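Local coordinates for protein N-acetylgalactosaminyltransferase 7 (Homo sapiens, PDB 6IWR) that belongs to the GT-A-type glycosyltransferases, with a family 2 domain followed in the chain by a ricin-type beta-trefoil lectin domain, at residues A[101-104]-A[105-109]; A[115-118]-A[119-122]; A[272-276]-A[277-281]; A[158-161]-A[162-166]. All coordinates share one frame; numbering follows the deposited sequence.

Contact 1 of 4, residues A[101-104]-A[105-109]; sequences EFKQ and AIQAS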
ATOM      1  N   GLU A 101      -8.876 -12.982 -20.587  1.00 37.26           N
ATOM      2  CA  GLU A 101     -10.313 -13.160 -20.725  1.00 33.43           C
ATOM      3  C   GLU A 101     -10.958 -13.464 -19.388  1.00 39.08           C
ATOM      4  O   GLU A 101     -12.174 -13.325 -19.250  1.00 41.26           O
ATOM      5  CB  GLU A 101     -10.637 -14.278 -21.706  1.00 27.90           C
ATOM      6  CG  GLU A 101     -10.213 -15.622 -21.223  1.00 31.77           C
ATOM      7  CD  GLU A 101      -8.921 -16.066 -21.859  1.00 41.01           C
ATOM      8  OE1 GLU A 101      -8.881 -17.234 -22.284  1.00 37.87           O
ATOM      9  OE2 GLU A 101      -7.954 -15.257 -21.945  1.00 35.37           O
ATOM     10  N   PHE A 102     -10.173 -13.883 -18.404  1.00 36.83           N
ATOM     11  CA  PHE A 102     -10.692 -14.191 -17.086  1.00 39.04           C
ATOM     12  C   PHE A 102     -10.505 -13.059 -16.088  1.00 42.61           C
ATOM     13  O   PHE A 102     -10.966 -13.188 -14.950  1.00 39.92           O
ATOM     14  CB  PHE A 102     -10.007 -15.445 -16.525  1.00 34.62           C
ATOM     15  CG  PHE A 102     -10.403 -16.721 -17.210  1.00 37.83           C
ATOM     16  CD1 PHE A 102     -11.568 -17.372 -16.854  1.00 30.50           C
ATOM     17  CD2 PHE A 102      -9.606 -17.279 -18.206  1.00 35.88           C
ATOM     18  CE1 PHE A 102     -11.929 -18.545 -17.462  1.00 32.16           C
ATOM     19  CE2 PHE A 102      -9.972 -18.460 -18.813  1.00 33.60           C
ATOM     20  CZ  PHE A 102     -11.134 -19.094 -18.438  1.00 35.20           C
ATOM     21  N   LYS A 103      -9.836 -11.966 -16.470  1.00 39.05           N
ATOM     22  CA  LYS A 103      -9.325 -11.058 -15.447  1.00 42.16           C
ATOM     23  C   LYS A 103     -10.445 -10.370 -14.680  1.00 41.33           C
ATOM     24  O   LYS A 103     -10.295 -10.100 -13.488  1.00 39.16           O
ATOM     25  CB  LYS A 103      -8.377 -10.024 -16.056  1.00 41.00           C
ATOM     26  CG  LYS A 103      -9.006  -8.677 -16.211  1.00 50.91           C
ATOM     27  CD  LYS A 103      -7.976  -7.555 -16.267  1.00 66.15           C
ATOM     28  CE  LYS A 103      -8.684  -6.172 -16.305  1.00 69.14           C
ATOM     29  NZ  LYS A 103      -7.820  -5.017 -16.735  1.00 61.03           N
ATOM     30  N   GLN A 104     -11.569 -10.066 -15.320  1.00 43.73           N
ATOM     31  CA  GLN A 104     -12.648  -9.447 -14.565  1.00 39.44           C
ATOM     32  C   GLN A 104     -13.175 -10.406 -13.500  1.00 39.81           C
ATOM     33  O   GLN A 104     -13.368 -10.021 -12.341  1.00 43.20           O
ATOM     34  CB  GLN A 104     -13.755  -8.982 -15.520  1.00 45.36           C
ATOM     35  CG  GLN A 104     -14.017  -7.452 -15.563  1.00 60.16           C
ATOM     36  CD  GLN A 104     -12.731  -6.580 -15.602  1.00 75.65           C
ATOM     37  OE1 GLN A 104     -12.046  -6.487 -16.631  1.00 78.42           O
ATOM     38  NE2 GLN A 104     -12.419  -5.933 -14.474  1.00 62.63           N
ATOM     39  N   ALA A 105     -13.340 -11.682 -13.855  1.00 37.87           N
ATOM     40  CA  ALA A 105     -13.855 -12.672 -12.910  1.00 36.09           C
ATOM     41  C   ALA A 105     -12.847 -13.004 -11.816  1.00 37.91           C
ATOM     42  O   ALA A 105     -13.237 -13.381 -10.702  1.00 32.09           O
ATOM     43  CB  ALA A 105     -14.253 -13.950 -13.653  1.00 26.38           C
ATOM     44  N   ILE A 106     -11.552 -12.922 -12.124  1.00 37.33           N
ATOM     45  CA  ILE A 106     -10.541 -13.196 -11.111  1.00 34.09           C
ATOM     46  C   ILE A 106     -10.541 -12.095 -10.062  1.00 39.67           C
ATOM     47  O   ILE A 106     -10.602 -12.358  -8.851  1.00 39.89           O
ATOM     48  CB  ILE A 106      -9.149 -13.337 -11.743  1.00 30.97           C
ATOM     49  CG1 ILE A 106      -9.050 -14.611 -12.564  1.00 34.95           C
ATOM     50  CG2 ILE A 106      -8.090 -13.288 -10.655  1.00 30.67           C
ATOM     51  CD1 ILE A 106      -7.694 -14.804 -13.148  1.00 33.21           C
ATOM     52  N   GLN A 107     -10.434 -10.846 -10.502  1.00 35.34           N
ATOM     53  CA  GLN A 107     -10.430  -9.764  -9.531  1.00 38.51           C
ATOM     54  C   GLN A 107     -11.674  -9.816  -8.652  1.00 38.99           C
ATOM     55  O   GLN A 107     -11.596  -9.652  -7.426  1.00 38.55           O
ATOM     56  CB  GLN A 107     -10.297  -8.431 -10.251  1.00 38.44           C
ATOM     57  CG  GLN A 107      -8.851  -8.132 -10.613  1.00 47.85           C
ATOM     58  CD  GLN A 107      -8.753  -7.334 -11.888  1.00 57.42           C
ATOM     59  OE1 GLN A 107      -9.719  -6.681 -12.290  1.00 51.03           O
ATOM     60  NE2 GLN A 107      -7.593  -7.396 -12.551  1.00 63.75           N
ATOM     61  N   ALA A 108     -12.827 -10.092  -9.253  1.00 39.99           N
ATOM     62  CA  ALA A 108     -14.043 -10.189  -8.462  1.00 33.54           C
ATOM     63  C   ALA A 108     -13.879 -11.207  -7.339  1.00 37.66           C
ATOM     64  O   ALA A 108     -14.244 -10.938  -6.188  1.00 39.41           O
ATOM     65  CB  ALA A 108     -15.227 -10.538  -9.367  1.00 29.38           C
ATOM     66  N   SER A 109     -13.300 -12.380  -7.643  1.00 37.01           N
ATOM     67  CA  SER A 109     -13.210 -13.414  -6.613  1.00 31.71           C
ATOM     68  C   SER A 109     -12.149 -13.073  -5.576  1.00 32.60           C
ATOM     69  O   SER A 109     -12.306 -13.431  -4.402  1.00 36.54           O
ATOM     70  CB  SER A 109     -12.966 -14.795  -7.237  1.00 32.68           C
ATOM     71  OG  SER A 109     -11.606 -15.057  -7.545  1.00 33.52           O
TER
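Ile106 and Phe102 meet twice across the first turn of helix 103-113. Ile106 N donates to Phe102 O (2.9 Å), and the CD1 methyl of Ile106 rests 4.1 Å from Phe102 CB. CG1 of the isoleucine sits beside its own backbone N (chi1 -70°), which sends the longer branch back down the helix to the stem of the phenylalanine. The ring itself leads on to Met122, while Ile106 packs on Val118, so apolar residues suit this flank, which faces helix 117-122. The following carbonyls are satisfied in the same i to i+4 pattern. Lys103 O accepts from Gln107 N at 3.1 Å in an almost straight bond (175° at the hydrogen), and Gln104 O accepts from Ala108 N, also at 3.1 Å. Ser109 OG donates to Ile106 O (3.2 Å) and is hydrogen-bonded to Met117 N as well, so a small hydroxyl links this helix to the next. The long polar residues lie on another flank. Gln107 NE2 comes to 3.7 Å from Lys103 CD, and the Gln104 and Gln107 amides, their planes 73° apart, approach only loosely. Polar cohesion across this turn therefore comes from main-chain hydrogen bonds; Phe102 and Ile106 pack toward helix 117-122, while Lys103 and Gln104 lie toward the partner subunit, on its Val396 and Pro393.

Contact 2 of 4, residues A[115-118]-A[119-122]; sequences FNMV and ASDM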
ATOM      1  N   PHE A 115      -8.331 -15.041  -2.461  1.00 34.74           N
ATOM      2  CA  PHE A 115      -7.663 -15.957  -3.366  1.00 32.50           C
ATOM      3  C   PHE A 115      -8.306 -15.867  -4.741  1.00 36.38           C
ATOM      4  O   PHE A 115      -9.455 -15.448  -4.896  1.00 34.19           O
ATOM      5  CB  PHE A 115      -7.734 -17.396  -2.864  1.00 31.60           C
ATOM      6  CG  PHE A 115      -7.303 -17.553  -1.451  1.00 33.29           C
ATOM      7  CD1 PHE A 115      -6.076 -17.057  -1.032  1.00 37.03           C
ATOM      8  CD2 PHE A 115      -8.121 -18.190  -0.526  1.00 35.55           C
ATOM      9  CE1 PHE A 115      -5.649 -17.205   0.277  1.00 32.90           C
ATOM     10  CE2 PHE A 115      -7.707 -18.328   0.805  1.00 38.81           C
ATOM     11  CZ  PHE A 115      -6.462 -17.837   1.197  1.00 34.81           C
ATOM     12  N   ASN A 116      -7.526 -16.227  -5.748  1.00 34.00           N
ATOM     13  CA  ASN A 116      -8.012 -16.370  -7.112  1.00 31.20           C
ATOM     14  C   ASN A 116      -8.908 -17.595  -7.139  1.00 33.39           C
ATOM     15  O   ASN A 116      -8.447 -18.708  -7.386  1.00 32.14           O
ATOM     16  CB  ASN A 116      -6.833 -16.528  -8.057  1.00 30.08           C
ATOM     17  CG  ASN A 116      -7.232 -16.514  -9.493  1.00 33.44           C
ATOM     18  OD1 ASN A 116      -6.415 -16.177 -10.360  1.00 31.28           O
ATOM     19  ND2 ASN A 116      -8.491 -16.861  -9.775  1.00 27.78           N
ATOM     20  N   MET A 117     -10.207 -17.410  -6.893  1.00 29.78           N
ATOM     21  CA  MET A 117     -11.071 -18.582  -6.835  1.00 28.80           C
ATOM     22  C   MET A 117     -11.437 -19.107  -8.216  1.00 31.18           C
ATOM     23  O   MET A 117     -11.786 -20.289  -8.345  1.00 32.11           O
ATOM     24  CB  MET A 117     -12.336 -18.293  -6.049  1.00 25.31           C
ATOM     25  CG  MET A 117     -12.101 -18.211  -4.559  1.00 36.76           C
ATOM     26  SD  MET A 117     -11.571 -19.749  -3.762  1.00 35.16           S
ATOM     27  CE  MET A 117     -12.811 -20.872  -4.400  1.00 34.88           C
ATOM     28  N   VAL A 118     -11.387 -18.268  -9.259  1.00 29.35           N
ATOM     29  CA  VAL A 118     -11.660 -18.813 -10.582  1.00 26.16           C
ATOM     30  C   VAL A 118     -10.586 -19.826 -10.945  1.00 29.10           C
ATOM     31  O   VAL A 118     -10.887 -20.919 -11.443  1.00 31.22           O
ATOM     32  CB  VAL A 118     -11.807 -17.699 -11.640  1.00 29.21           C
ATOM     33  CG1 VAL A 118     -12.063 -16.348 -10.992  1.00 30.42           C
ATOM     34  CG2 VAL A 118     -10.616 -17.652 -12.593  1.00 31.45           C
ATOM     35  N   ALA A 119      -9.325 -19.518 -10.627  1.00 30.16           N
ATOM     36  CA  ALA A 119      -8.253 -20.489 -10.812  1.00 25.97           C
ATOM     37  C   ALA A 119      -8.473 -21.720  -9.937  1.00 31.81           C
ATOM     38  O   ALA A 119      -8.519 -22.850 -10.450  1.00 29.30           O
ATOM     39  CB  ALA A 119      -6.901 -19.845 -10.526  1.00 23.83           C
ATOM     40  N   SER A 120      -8.646 -21.529  -8.618  1.00 30.56           N
ATOM     41  CA  SER A 120      -8.839 -22.685  -7.744  1.00 27.47           C
ATOM     42  C   SER A 120      -9.982 -23.571  -8.227  1.00 32.37           C
ATOM     43  O   SER A 120      -9.893 -24.808  -8.160  1.00 33.82           O
ATOM     44  CB  SER A 120      -9.113 -22.263  -6.304  1.00 23.97           C
ATOM     45  OG  SER A 120      -9.616 -23.385  -5.601  1.00 22.52           O
ATOM     46  N   ASP A 121     -11.069 -22.958  -8.703  1.00 29.44           N
ATOM     47  CA  ASP A 121     -12.238 -23.737  -9.092  1.00 29.70           C
ATOM     48  C   ASP A 121     -11.982 -24.642 -10.296  1.00 27.57           C
ATOM     49  O   ASP A 121     -12.753 -25.578 -10.507  1.00 37.40           O
ATOM     50  CB  ASP A 121     -13.428 -22.816  -9.384  1.00 26.56           C
ATOM     51  CG  ASP A 121     -14.097 -22.315  -8.127  1.00 31.76           C
ATOM     52  OD1 ASP A 121     -13.613 -22.651  -7.020  1.00 34.58           O
ATOM     53  OD2 ASP A 121     -15.112 -21.584  -8.248  1.00 33.47           O
ATOM     54  N   MET A 122     -10.941 -24.407 -11.101  1.00 29.56           N
ATOM     55  CA  MET A 122     -10.680 -25.306 -12.223  1.00 26.96           C
ATOM     56  C   MET A 122      -9.608 -26.348 -11.934  1.00 29.80           C
ATOM     57  O   MET A 122      -9.370 -27.220 -12.780  1.00 32.51           O
ATOM     58  CB  MET A 122     -10.312 -24.528 -13.493  1.00 29.13           C
ATOM     59  CG  MET A 122      -9.816 -23.137 -13.323  1.00 35.99           C
ATOM     60  SD  MET A 122      -9.569 -22.398 -14.958  1.00 40.30           S
ATOM     61  CE  MET A 122     -11.085 -21.474 -15.171  1.00 40.93           C
TER
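Val118, Ala119 and Met117 carry this contact, and Val118 and Ala119 meet directly as neighbours in the chain. Val118 packs on Leu98 and on Ile106 and Ser109 of helix 103-113, and a compact apolar side chain suits this seam between two helices. Met117 reaches one turn on to Asp121: Asp121 N donates to Met117 O (2.8 Å), and the side chains touch as well. The thioether chain is bent at both chi2 (-65°) and chi3 (-50°), which folds Met117 CE round to Asp121 OD1, 3.3 Å away. That oxygen has its polar partner elsewhere, in the hydroxyl of Ser161. A flexible methionine suits the spot because it also packs on Ser161 and Thr162 of helix 160-173. All three residues belong to the short helix 117-122, for which Asn116 is the N-cap residue and also the centre of an inverse gamma turn. Asn116 O accepts the first i to i+4 bond from Ser120 N at 3.1 Å, nearly straight (174°). The small methyl of Ala119 is consistent with the close approach of Tyr278 to the same residue, and on the N-cap side Ala119 CB lies 3.5 Å from Asn116 CG.

Contact 3 of 4, residues A[272-276]-A[277-281]; sequences VINGN and TYEII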
ATOM      1  N   VAL A 272       4.401 -22.576   0.930  1.00 29.62           N
ATOM      2  CA  VAL A 272       3.574 -21.503   0.376  1.00 25.56           C
ATOM      3  C   VAL A 272       2.863 -21.981  -0.884  1.00 27.53           C
ATOM      4  O   VAL A 272       3.505 -22.290  -1.902  1.00 24.68           O
ATOM      5  CB  VAL A 272       4.405 -20.252   0.049  1.00 24.47           C
ATOM      6  CG1 VAL A 272       3.506 -19.200  -0.585  1.00 23.93           C
ATOM      7  CG2 VAL A 272       5.116 -19.728   1.264  1.00 27.24           C
ATOM      8  N   ILE A 273       1.538 -21.970  -0.835  1.00 25.90           N
ATOM      9  CA  ILE A 273       0.700 -22.189  -2.008  1.00 26.85           C
ATOM     10  C   ILE A 273       0.360 -20.818  -2.567  1.00 24.88           C
ATOM     11  O   ILE A 273      -0.233 -19.984  -1.876  1.00 26.10           O
ATOM     12  CB  ILE A 273      -0.588 -22.956  -1.654  1.00 29.43           C
ATOM     13  CG1 ILE A 273      -0.318 -24.270  -0.940  1.00 24.42           C
ATOM     14  CG2 ILE A 273      -1.401 -23.216  -2.895  1.00 27.00           C
ATOM     15  CD1 ILE A 273      -1.616 -25.029  -0.677  1.00 25.77           C
ATOM     16  N   ASN A 274       0.691 -20.593  -3.828  1.00 27.35           N
ATOM     17  CA  ASN A 274       0.457 -19.285  -4.420  1.00 26.22           C
ATOM     18  C   ASN A 274      -1.029 -19.044  -4.642  1.00 28.52           C
ATOM     19  O   ASN A 274      -1.674 -19.768  -5.409  1.00 32.45           O
ATOM     20  CB  ASN A 274       1.213 -19.177  -5.729  1.00 24.74           C
ATOM     21  CG  ASN A 274       1.167 -17.803  -6.279  1.00 26.36           C
ATOM     22  OD1 ASN A 274       0.095 -17.261  -6.526  1.00 31.58           O
ATOM     23  ND2 ASN A 274       2.325 -17.206  -6.460  1.00 32.21           N
ATOM     24  N   GLY A 275      -1.572 -18.011  -3.989  1.00 26.69           N
ATOM     25  CA  GLY A 275      -3.007 -17.735  -4.030  1.00 28.03           C
ATOM     26  C   GLY A 275      -3.539 -17.350  -5.400  1.00 29.21           C
ATOM     27  O   GLY A 275      -4.759 -17.275  -5.602  1.00 27.42           O
ATOM     28  N   ASN A 276      -2.653 -17.091  -6.342  1.00 30.99           N
ATOM     29  CA  ASN A 276      -3.075 -16.760  -7.684  1.00 30.16           C
ATOM     30  C   ASN A 276      -2.929 -17.931  -8.650  1.00 31.46           C
ATOM     31  O   ASN A 276      -3.888 -18.284  -9.334  1.00 28.97           O
ATOM     32  CB  ASN A 276      -2.265 -15.549  -8.132  1.00 28.96           C
ATOM     33  CG  ASN A 276      -2.608 -15.119  -9.504  1.00 31.02           C
ATOM     34  OD1 ASN A 276      -3.787 -15.108  -9.893  1.00 34.72           O
ATOM     35  ND2 ASN A 276      -1.589 -14.791 -10.282  1.00 25.46           N
ATOM     36  N   THR A 277      -1.762 -18.578  -8.688  1.00 27.04           N
ATOM     37  CA  THR A 277      -1.470 -19.619  -9.662  1.00 28.38           C
ATOM     38  C   THR A 277      -1.359 -21.021  -9.069  1.00 29.49           C
ATOM     39  O   THR A 277      -1.361 -22.001  -9.827  1.00 27.43           O
ATOM     40  CB  THR A 277      -0.168 -19.272 -10.389  1.00 31.77           C
ATOM     41  OG1 THR A 277       0.827 -18.888  -9.419  1.00 28.22           O
ATOM     42  CG2 THR A 277      -0.426 -18.113 -11.364  1.00 27.40           C
ATOM     43  N   TYR A 278      -1.227 -21.137  -7.751  1.00 29.54           N
ATOM     44  CA  TYR A 278      -1.388 -22.348  -6.968  1.00 25.79           C
ATOM     45  C   TYR A 278      -0.215 -23.302  -7.054  1.00 25.79           C
ATOM     46  O   TYR A 278      -0.357 -24.444  -6.621  1.00 27.86           O
ATOM     47  CB  TYR A 278      -2.682 -23.073  -7.337  1.00 24.18           C
ATOM     48  CG  TYR A 278      -3.838 -22.286  -6.820  1.00 27.30           C
ATOM     49  CD1 TYR A 278      -4.362 -21.240  -7.560  1.00 29.14           C
ATOM     50  CD2 TYR A 278      -4.357 -22.526  -5.556  1.00 24.75           C
ATOM     51  CE1 TYR A 278      -5.406 -20.494  -7.092  1.00 24.16           C
ATOM     52  CE2 TYR A 278      -5.403 -21.774  -5.076  1.00 27.11           C
ATOM     53  CZ  TYR A 278      -5.910 -20.755  -5.860  1.00 25.77           C
ATOM     54  OH  TYR A 278      -6.934 -19.998  -5.395  1.00 26.23           O
ATOM     55  N   GLU A 279       0.927 -22.871  -7.579  1.00 25.43           N
ATOM     56  CA  GLU A 279       2.130 -23.682  -7.464  1.00 31.85           C
ATOM     57  C   GLU A 279       2.666 -23.552  -6.048  1.00 27.07           C
ATOM     58  O   GLU A 279       2.405 -22.563  -5.362  1.00 30.08           O
ATOM     59  CB  GLU A 279       3.187 -23.256  -8.489  1.00 28.87           C
ATOM     60  CG  GLU A 279       4.072 -22.096  -8.068  1.00 25.00           C
ATOM     61  CD  GLU A 279       3.415 -20.735  -8.285  1.00 36.60           C
ATOM     62  OE1 GLU A 279       2.166 -20.688  -8.402  1.00 32.28           O
ATOM     63  OE2 GLU A 279       4.140 -19.708  -8.345  1.00 36.61           O
ATOM     64  N   ILE A 280       3.402 -24.563  -5.599  1.00 29.90           N
ATOM     65  CA  ILE A 280       3.777 -24.674  -4.192  1.00 28.68           C
ATOM     66  C   ILE A 280       5.282 -24.500  -4.039  1.00 28.99           C
ATOM     67  O   ILE A 280       6.072 -25.276  -4.591  1.00 30.03           O
ATOM     68  CB  ILE A 280       3.295 -25.996  -3.576  1.00 26.26           C
ATOM     69  CG1 ILE A 280       1.781 -26.120  -3.750  1.00 25.08           C
ATOM     70  CG2 ILE A 280       3.663 -26.042  -2.101  1.00 22.74           C
ATOM     71  CD1 ILE A 280       1.216 -27.370  -3.135  1.00 24.15           C
ATOM     72  N   ILE A 281       5.661 -23.483  -3.270  1.00 29.49           N
ATOM     73  CA  ILE A 281       7.027 -23.014  -3.049  1.00 32.01           C
ATOM     74  C   ILE A 281       7.333 -23.122  -1.557  1.00 32.90           C
ATOM     75  O   ILE A 281       6.449 -22.845  -0.725  1.00 29.15           O
ATOM     76  CB  ILE A 281       7.181 -21.555  -3.509  1.00 39.94           C
ATOM     77  CG1 ILE A 281       6.486 -21.302  -4.857  1.00 39.14           C
ATOM     78  CG2 ILE A 281       8.599 -21.130  -3.482  1.00 44.35           C
ATOM     79  CD1 ILE A 281       5.067 -20.606  -4.686  1.00 40.17           C
TER
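Val272 and Ile281 form the hydrogen-bonded antiparallel pair of a beta hairpin, in which strand 264-274 of the GT-A-type domain turns back into strand 280-281. Backbone bonds come first: Val272 N donates to Ile281 O at 2.6 Å, and Ile281 N returns a bond to Val272 O. Nearer the bend, Asn274 N reaches Glu279 O at 3.0 Å. Side-chain bonds, with a weak backbone bond from Tyr278 N to Asn274 O, close the turn. Asn274 sets CG anti to the backbone N (chi1 -172°), and OD1 then accepts twice: from Asn276 N at 2.8 Å in the carbonyl plane, which makes an Asx turn, and from Thr277 N at 3.1 Å, 51° out of that plane. Asparagine suits the bend because its short amide can mimic a backbone carbonyl. The Glu279 carboxylate lies nearly parallel to the Asn274 amide, and its OE2 is bound by His573 of the second subunit. Apolar contacts occupy the other face, where Ile273 CG1 and Ile280 CG1, of a non-hydrogen-bonded pair, lie side by side 4.0 Å apart. Ile273 CG2 leans on the Tyr278 ring. Beta-branched residues favour such extended, buried strands. Tyr278 adopts a left-handed backbone (phi 77°) and carries its hydroxyl to Asn116 O. One face of the Tyr278 ring receives Asn274 O, 3.6 Å above the plane and offset toward the rim.

Contact 4 of 4, residues A[158-161]-A[162-166]; sequences EGWS and TLMRT
The beta-alpha-beta unit made by strand 149-155, helix 160-173 and strand 179-186, part of the GT-A-type domain, has its helix start here, with Thr162 OG1 reaching back to Glu158 and the N-cap residue Gly159. Thr162 OG1 lies 2.9 Å from Gly159 O and 3.1 Å from Glu158 OE2, and its one proton may serve either. The Glu158 side chain is about 8 Å from the bound manganese ion. Leu163 N donates to Gly159 O at 3.0 Å, the first of the helical bonds; Leu163 itself packs on Phe155 and Leu198, apolar neighbours that suit a leucine. Trp160 and Met164 form a Met-aromatic contact. Met164 CG stands over one face of the indole, 4.0 Å from the centroid of the five-membered ring of Trp160, and Met164 SD is 4.7 Å from the centroid of the six-membered ring. The flexible thioether can follow that broad surface. Ser161 O lies 3.9 Å from the Arg165 guanidinium plane, over its centre, while NH2 bonds to Ser124 O and NH1 approaches Ser120 OG, in a bond modelled too short to be exact. One turn on, Thr162 O accepts from Thr166 OG1 (2.9 Å) and from Thr166 N, which reach it from opposite faces of its plane.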
ATOM      1  N   GLU A 158     -14.932 -19.578   4.001  1.00 33.72           N
ATOM      2  CA  GLU A 158     -13.956 -20.090   3.051  1.00 29.71           C
ATOM      3  C   GLU A 158     -14.604 -20.415   1.707  1.00 30.21           C
ATOM      4  O   GLU A 158     -15.778 -20.791   1.625  1.00 29.92           O
ATOM      5  CB  GLU A 158     -13.287 -21.336   3.624  1.00 27.81           C
ATOM      6  CG  GLU A 158     -12.096 -21.829   2.836  1.00 30.10           C
ATOM      7  CD  GLU A 158     -10.864 -20.935   3.001  1.00 39.18           C
ATOM      8  OE1 GLU A 158     -10.782 -20.179   4.004  1.00 39.08           O
ATOM      9  OE2 GLU A 158      -9.977 -20.994   2.115  1.00 39.18           O
ATOM     10  N   GLY A 159     -13.823 -20.246   0.643  1.00 32.79           N
ATOM     11  CA  GLY A 159     -14.284 -20.669  -0.667  1.00 32.60           C
ATOM     12  C   GLY A 159     -14.457 -22.178  -0.727  1.00 32.22           C
ATOM     13  O   GLY A 159     -13.673 -22.940  -0.158  1.00 31.83           O
ATOM     14  N   TRP A 160     -15.493 -22.614  -1.440  1.00 28.03           N
ATOM     15  CA  TRP A 160     -15.838 -24.031  -1.447  1.00 28.03           C
ATOM     16  C   TRP A 160     -14.665 -24.907  -1.894  1.00 28.79           C
ATOM     17  O   TRP A 160     -14.347 -25.921  -1.264  1.00 29.48           O
ATOM     18  CB  TRP A 160     -17.042 -24.246  -2.356  1.00 30.78           C
ATOM     19  CG  TRP A 160     -17.343 -25.668  -2.611  1.00 27.61           C
ATOM     20  CD1 TRP A 160     -16.816 -26.453  -3.587  1.00 25.07           C
ATOM     21  CD2 TRP A 160     -18.253 -26.492  -1.866  1.00 29.68           C
ATOM     22  NE1 TRP A 160     -17.344 -27.723  -3.493  1.00 31.31           N
ATOM     23  CE2 TRP A 160     -18.225 -27.767  -2.441  1.00 29.05           C
ATOM     24  CE3 TRP A 160     -19.084 -26.267  -0.766  1.00 32.76           C
ATOM     25  CZ2 TRP A 160     -18.993 -28.823  -1.948  1.00 32.32           C
ATOM     26  CZ3 TRP A 160     -19.853 -27.314  -0.289  1.00 30.53           C
ATOM     27  CH2 TRP A 160     -19.804 -28.569  -0.879  1.00 29.34           C
ATOM     28  N   SER A 161     -14.021 -24.547  -2.989  1.00 27.03           N
ATOM     29  CA  SER A 161     -13.034 -25.452  -3.545  1.00 23.79           C
ATOM     30  C   SER A 161     -11.738 -25.435  -2.754  1.00 26.11           C
ATOM     31  O   SER A 161     -11.072 -26.471  -2.659  1.00 29.29           O
ATOM     32  CB  SER A 161     -12.789 -25.120  -5.021  1.00 26.40           C
ATOM     33  OG  SER A 161     -12.063 -23.917  -5.188  1.00 29.02           O
ATOM     34  N   THR A 162     -11.365 -24.306  -2.162  1.00 23.91           N
ATOM     35  CA  THR A 162     -10.218 -24.344  -1.266  1.00 25.90           C
ATOM     36  C   THR A 162     -10.519 -25.170  -0.013  1.00 26.80           C
ATOM     37  O   THR A 162      -9.665 -25.926   0.456  1.00 30.85           O
ATOM     38  CB  THR A 162      -9.779 -22.922  -0.901  1.00 25.86           C
ATOM     39  OG1 THR A 162     -10.923 -22.136  -0.552  1.00 29.00           O
ATOM     40  CG2 THR A 162      -9.068 -22.278  -2.076  1.00 23.20           C
ATOM     41  N   LEU A 163     -11.727 -25.059   0.536  1.00 26.97           N
ATOM     42  CA  LEU A 163     -12.069 -25.820   1.734  1.00 28.19           C
ATOM     43  C   LEU A 163     -12.087 -27.313   1.439  1.00 31.44           C
ATOM     44  O   LEU A 163     -11.523 -28.116   2.197  1.00 28.02           O
ATOM     45  CB  LEU A 163     -13.430 -25.374   2.276  1.00 31.02           C
ATOM     46  CG  LEU A 163     -13.989 -26.201   3.443  1.00 30.66           C
ATOM     47  CD1 LEU A 163     -12.925 -26.316   4.524  1.00 26.03           C
ATOM     48  CD2 LEU A 163     -15.288 -25.611   4.016  1.00 24.97           C
ATOM     49  N   MET A 164     -12.716 -27.704   0.326  1.00 26.97           N
ATOM     50  CA  MET A 164     -12.877 -29.126   0.067  1.00 30.83           C
ATOM     51  C   MET A 164     -11.578 -29.743  -0.440  1.00 30.64           C
ATOM     52  O   MET A 164     -11.366 -30.956  -0.278  1.00 27.53           O
ATOM     53  CB  MET A 164     -14.030 -29.365  -0.908  1.00 24.71           C
ATOM     54  CG  MET A 164     -15.433 -29.104  -0.341  1.00 23.84           C
ATOM     55  SD  MET A 164     -15.772 -29.640   1.364  1.00 33.48           S
ATOM     56  CE  MET A 164     -15.300 -31.335   1.309  1.00 34.46           C
ATOM     57  N   ARG A 165     -10.678 -28.934  -1.009  1.00 24.83           N
ATOM     58  CA  ARG A 165      -9.393 -29.490  -1.421  1.00 27.02           C
ATOM     59  C   ARG A 165      -8.522 -29.792  -0.210  1.00 26.94           C
ATOM     60  O   ARG A 165      -7.776 -30.781  -0.211  1.00 26.93           O
ATOM     61  CB  ARG A 165      -8.679 -28.553  -2.396  1.00 27.30           C
ATOM     62  CG  ARG A 165      -7.340 -29.094  -2.949  1.00 29.86           C
ATOM     63  CD  ARG A 165      -7.001 -28.556  -4.374  1.00 26.11           C
ATOM     64  NE  ARG A 165      -7.216 -27.114  -4.447  1.00 30.44           N
ATOM     65  CZ  ARG A 165      -8.082 -26.499  -5.243  1.00 30.48           C
ATOM     66  NH1 ARG A 165      -8.190 -25.176  -5.165  1.00 34.79           N
ATOM     67  NH2 ARG A 165      -8.819 -27.174  -6.121  1.00 26.78           N
ATOM     68  N   THR A 166      -8.611 -28.970   0.844  1.00 26.70           N
ATOM     69  CA  THR A 166      -7.919 -29.302   2.085  1.00 25.59           C
ATOM     70  C   THR A 166      -8.320 -30.696   2.547  1.00 28.72           C
ATOM     71  O   THR A 166      -7.476 -31.577   2.762  1.00 28.36           O
ATOM     72  CB  THR A 166      -8.269 -28.302   3.182  1.00 29.73           C
ATOM     73  OG1 THR A 166      -8.185 -26.961   2.688  1.00 33.26           O
ATOM     74  CG2 THR A 166      -7.338 -28.481   4.379  1.00 25.74           C
TER

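Contacts 3 and 4 are buried within the glycosyltransferase family 2 range, contact 2 is partly buried, and contact 1 lies at the surface. Contacts 1, 2 and 4 each lie at the start of a separate helix, so i to i+4 bonds dominate, whereas contact 3 is a hairpin held by cross-strand bonds and an Asx turn. Contact 2 is the hub, touching each of the others: polar toward contact 3, through Asn116, and toward contact 4, through Ser120, but largely apolar toward contact 1, apart from the Ser109 hydroxyl. Contacts 1 and 3, about 17 Å apart between centres, do not touch each other, yet both meet the second subunit. No other chain of the assembly touches contacts 2 and 4.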